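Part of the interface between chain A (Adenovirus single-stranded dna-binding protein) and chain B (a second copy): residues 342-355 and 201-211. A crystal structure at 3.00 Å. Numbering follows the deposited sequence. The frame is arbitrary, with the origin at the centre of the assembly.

Chain A (342-355) LPVAHSDARQNPFD
Chain B 201-211: AFMQALYPNAQ

Residues 342-355 of chain A, which form no regular helix or strand, pack against the end of a chain B helix and the loop that follows it, burying 694 Å² in total. The two segments run in the same general direction: Ala A345 lies nearest Leu B206 (CA to CA 6.0 Å), and Asn A352 nearest Ala B210 (CA to CA 4.8 Å). The helix continues through Leu B206, with Leu B206 N donating to Phe B202 O (3.0 Å) and Tyr B207 N to Met B203 O (2.9 Å). Tyr B207 then leaves helical geometry (phi/psi -118/88°); after Pro B208 (-56/-68°) and Asn B209 (-111/92°), Ala B210 is extended (-124/155°).

Tyr B207 is the centre of the contact. Its side chain (chi1 -60°, m; chi2 -86°) points toward chain A, and its OH donates a hydrogen bond to Asp A348 OD2 at 2.8 Å. Asp A348 adopts chi1 t (-167°), and OD2 is also hydrogen-bonded elsewhere in the structure. The carbonyl oxygens of Arg A350 and Gln A351 lie at the ring edge, 3.5 and 3.4 Å from Tyr B207 CD1, respectively. Over one face sits Pro A353, C-gamma endo, whose CB is 3.5 Å from the ring centroid and 10° off the normal, a CH-pi contact.

The second intermolecular hydrogen bond satisfies a backbone donor beyond the helix: Gln B211 N donates to Asn A352 OD1 (2.7 Å, 148°). The CA-to-CB bond of Asn A352 points away from chain B, but chi1 m (-68°) and chi2 -53° bring the amide oxygen back to it. Nearby, Ala B210 CB fits 3.2 Å from Gln A351 O and 3.8 Å from Pro A353 CD.

Arg A350 is engaged within its own chain. With chi1 m, chi2 t and chi3 p, it places NH2 3.1 Å from Asp A355 OD1 and 3.0 Å from Asp A355 OD2, forming a salt bridge, while NE makes a weak hydrogen bond to Asn A352 O (3.3 Å). His A346 ND1 bonds weakly to Ala A345 O (2.6 Å, 119°).

The remaining contacts are mostly between apolar side chains, with two carbonyl oxygens set against carbon atoms. Phe B202 (chi1 t, -170°; chi2 80°) brings CE1 to 3.9 Å from Pro A343 CB, with Pro A343 O at the ring edge, 3.6 Å from CE1. Ala A345 CB lies 3.6 Å from Leu B206 CG, and Leu B206 CD2 approaches His A346 O at 3.4 Å. Met B203 (m, t, p) extends CE to Phe A354 CE2 (3.5 Å) and Pro A353 CB (3.9 Å).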

# COMPACT_ATOMS: atom_id res chain seq x y z
N LEU A 342 -0.47 3.95 2.69
CA LEU A 342 0.22 4.44 3.86
C LEU A 342 1.69 4.55 3.45
O LEU A 342 2.21 3.69 2.73
CB LEU A 342 0.07 3.47 5.04
CG LEU A 342 -1.35 3.16 5.53
CD1 LEU A 342 -1.27 2.33 6.81
CD2 LEU A 342 -2.12 4.45 5.78
N PRO A 343 2.37 5.63 3.86
CA PRO A 343 3.77 5.85 3.51
C PRO A 343 4.73 4.79 4.04
O PRO A 343 4.77 4.51 5.25
CB PRO A 343 4.07 7.21 4.14
CG PRO A 343 2.74 7.89 4.13
CD PRO A 343 1.83 6.79 4.60
N VAL A 344 5.50 4.20 3.13
CA VAL A 344 6.50 3.20 3.48
C VAL A 344 7.86 3.81 3.15
O VAL A 344 8.04 4.42 2.09
CB VAL A 344 6.33 1.87 2.71
CG1 VAL A 344 5.14 1.11 3.25
CG2 VAL A 344 6.17 2.14 1.22
N ALA A 345 8.80 3.68 4.08
CA ALA A 345 10.14 4.21 3.92
C ALA A 345 10.92 3.60 2.76
O ALA A 345 10.39 2.81 1.97
CB ALA A 345 10.92 4.05 5.21
N HIS A 346 12.18 4.00 2.63
CA HIS A 346 13.07 3.48 1.59
C HIS A 346 14.46 3.38 2.19
O HIS A 346 14.94 4.32 2.83
CB HIS A 346 13.08 4.41 0.37
CG HIS A 346 11.99 4.13 -0.61
ND1 HIS A 346 10.66 4.09 -0.25
CD2 HIS A 346 12.02 3.87 -1.94
CE1 HIS A 346 9.92 3.82 -1.32
NE2 HIS A 346 10.73 3.69 -2.35
N SER A 347 15.09 2.22 2.01
CA SER A 347 16.41 1.95 2.55
C SER A 347 17.49 2.96 2.17
O SER A 347 17.85 3.11 1.01
CB SER A 347 16.86 0.54 2.15
OG SER A 347 15.92 -0.42 2.58
N ASP A 348 17.99 3.66 3.18
CA ASP A 348 19.04 4.65 2.99
C ASP A 348 20.23 4.22 3.84
O ASP A 348 20.12 4.11 5.07
CB ASP A 348 18.54 6.04 3.44
CG ASP A 348 19.46 7.17 2.99
OD1 ASP A 348 20.69 6.97 2.89
OD2 ASP A 348 18.95 8.28 2.74
N ALA A 349 21.35 3.96 3.19
CA ALA A 349 22.56 3.54 3.89
C ALA A 349 23.32 4.74 4.45
O ALA A 349 24.46 5.01 4.06
CB ALA A 349 23.46 2.74 2.96
N ARG A 350 22.67 5.47 5.36
CA ARG A 350 23.25 6.64 6.01
C ARG A 350 22.70 6.69 7.42
O ARG A 350 21.50 6.49 7.61
CB ARG A 350 22.84 7.92 5.29
CG ARG A 350 23.51 8.17 3.96
CD ARG A 350 22.90 9.39 3.28
NE ARG A 350 22.88 10.54 4.17
CZ ARG A 350 23.82 11.48 4.20
NH1 ARG A 350 24.86 11.41 3.38
NH2 ARG A 350 23.75 12.46 5.10
N GLN A 351 23.56 6.91 8.40
CA GLN A 351 23.11 6.99 9.78
C GLN A 351 22.26 8.25 9.94
O GLN A 351 21.09 8.18 10.32
CB GLN A 351 24.30 7.03 10.76
CG GLN A 351 25.14 5.76 10.83
CD GLN A 351 26.05 5.56 9.61
OE1 GLN A 351 26.39 6.51 8.91
NE2 GLN A 351 26.44 4.31 9.36
N ASN A 352 22.85 9.39 9.60
CA ASN A 352 22.17 10.69 9.69
C ASN A 352 21.36 11.01 8.44
O ASN A 352 21.81 10.78 7.32
CB ASN A 352 23.19 11.80 9.94
CG ASN A 352 23.84 11.71 11.30
OD1 ASN A 352 23.16 11.64 12.33
ND2 ASN A 352 25.17 11.71 11.32
N PRO A 353 20.14 11.55 8.61
CA PRO A 353 19.27 11.90 7.49
C PRO A 353 19.67 13.13 6.67
O PRO A 353 19.46 13.16 5.46
CB PRO A 353 17.91 12.11 8.16
CG PRO A 353 18.28 12.59 9.52
CD PRO A 353 19.43 11.70 9.89
N PHE A 354 20.24 14.13 7.33
CA PHE A 354 20.63 15.37 6.65
C PHE A 354 22.09 15.73 6.90
O PHE A 354 22.60 15.56 8.01
CB PHE A 354 19.76 16.54 7.13
CG PHE A 354 18.28 16.32 6.96
CD1 PHE A 354 17.72 16.21 5.70
CD2 PHE A 354 17.46 16.23 8.07
CE1 PHE A 354 16.36 16.02 5.55
CE2 PHE A 354 16.10 16.04 7.93
CZ PHE A 354 15.55 15.93 6.66
N ASP A 355 22.74 16.26 5.87
CA ASP A 355 24.14 16.68 5.96
C ASP A 355 24.20 18.12 6.45
O ASP A 355 23.77 19.03 5.75
CB ASP A 355 24.83 16.59 4.60
CG ASP A 355 25.19 15.16 4.21
OD1 ASP A 355 26.02 14.55 4.92
OD2 ASP A 355 24.67 14.66 3.20
N ALA B 201 8.04 10.27 13.80
CA ALA B 201 8.11 8.83 13.94
C ALA B 201 8.71 8.22 12.68
O ALA B 201 9.70 7.50 12.74
CB ALA B 201 6.72 8.25 14.19
N PHE B 202 8.13 8.56 11.53
CA PHE B 202 8.60 8.06 10.24
C PHE B 202 10.11 8.21 10.10
O PHE B 202 10.81 7.25 9.76
CB PHE B 202 7.89 8.82 9.11
CG PHE B 202 8.11 8.24 7.74
CD1 PHE B 202 7.37 7.15 7.31
CD2 PHE B 202 8.99 8.85 6.84
CE1 PHE B 202 7.51 6.67 6.00
CE2 PHE B 202 9.13 8.37 5.54
CZ PHE B 202 8.39 7.28 5.12
N MET B 203 10.63 9.39 10.43
CA MET B 203 12.06 9.66 10.32
C MET B 203 12.93 8.82 11.24
O MET B 203 14.10 8.59 10.94
CB MET B 203 12.35 11.14 10.52
CG MET B 203 11.97 11.99 9.34
SD MET B 203 12.62 13.64 9.48
CE MET B 203 14.33 13.34 9.21
N GLN B 204 12.39 8.40 12.38
CA GLN B 204 13.13 7.57 13.32
C GLN B 204 13.13 6.12 12.85
O GLN B 204 14.09 5.39 13.09
CB GLN B 204 12.53 7.65 14.72
CG GLN B 204 12.43 9.05 15.25
CD GLN B 204 12.41 9.10 16.75
OE1 GLN B 204 13.43 9.39 17.38
NE2 GLN B 204 11.26 8.82 17.35
N ALA B 205 12.04 5.72 12.20
CA ALA B 205 11.92 4.37 11.67
C ALA B 205 12.91 4.21 10.54
O ALA B 205 13.62 3.21 10.45
CB ALA B 205 10.50 4.13 11.16
N LEU B 206 12.95 5.21 9.67
CA LEU B 206 13.86 5.22 8.53
C LEU B 206 15.32 5.37 9.00
O LEU B 206 16.20 4.67 8.53
CB LEU B 206 13.47 6.37 7.58
CG LEU B 206 13.64 6.20 6.07
CD1 LEU B 206 12.91 7.32 5.37
CD2 LEU B 206 15.10 6.16 5.67
N TYR B 207 15.56 6.28 9.95
CA TYR B 207 16.90 6.52 10.49
C TYR B 207 16.88 6.19 11.98
O TYR B 207 16.67 7.08 12.81
CB TYR B 207 17.31 7.99 10.28
CG TYR B 207 17.35 8.41 8.83
CD1 TYR B 207 18.50 8.20 8.06
CD2 TYR B 207 16.23 8.96 8.21
CE1 TYR B 207 18.53 8.53 6.71
CE2 TYR B 207 16.25 9.29 6.86
CZ TYR B 207 17.40 9.07 6.11
OH TYR B 207 17.41 9.39 4.78
N PRO B 208 17.13 4.92 12.34
CA PRO B 208 17.14 4.43 13.72
C PRO B 208 18.09 5.16 14.67
O PRO B 208 17.65 5.84 15.60
CB PRO B 208 17.53 2.97 13.55
CG PRO B 208 16.97 2.63 12.20
CD PRO B 208 17.40 3.82 11.40
N ASN B 209 19.39 5.01 14.45
CA ASN B 209 20.38 5.64 15.30
C ASN B 209 21.14 6.76 14.58
O ASN B 209 22.15 6.53 13.93
CB ASN B 209 21.35 4.60 15.90
CG ASN B 209 21.86 3.61 14.87
OD1 ASN B 209 21.09 3.02 14.11
ND2 ASN B 209 23.18 3.40 14.85
N ALA B 210 20.61 7.98 14.71
CA ALA B 210 21.20 9.15 14.08
C ALA B 210 21.49 10.21 15.15
O ALA B 210 20.86 10.20 16.20
CB ALA B 210 20.25 9.72 13.04
N GLN B 211 22.45 11.09 14.87
CA GLN B 211 22.82 12.16 15.79
C GLN B 211 21.73 13.22 15.87
O GLN B 211 21.30 13.62 16.95
CB GLN B 211 24.13 12.82 15.34
CG GLN B 211 24.50 14.07 16.13
CD GLN B 211 25.74 14.77 15.60
OE1 GLN B 211 26.23 14.47 14.52
NE2 GLN B 211 26.25 15.71 16.38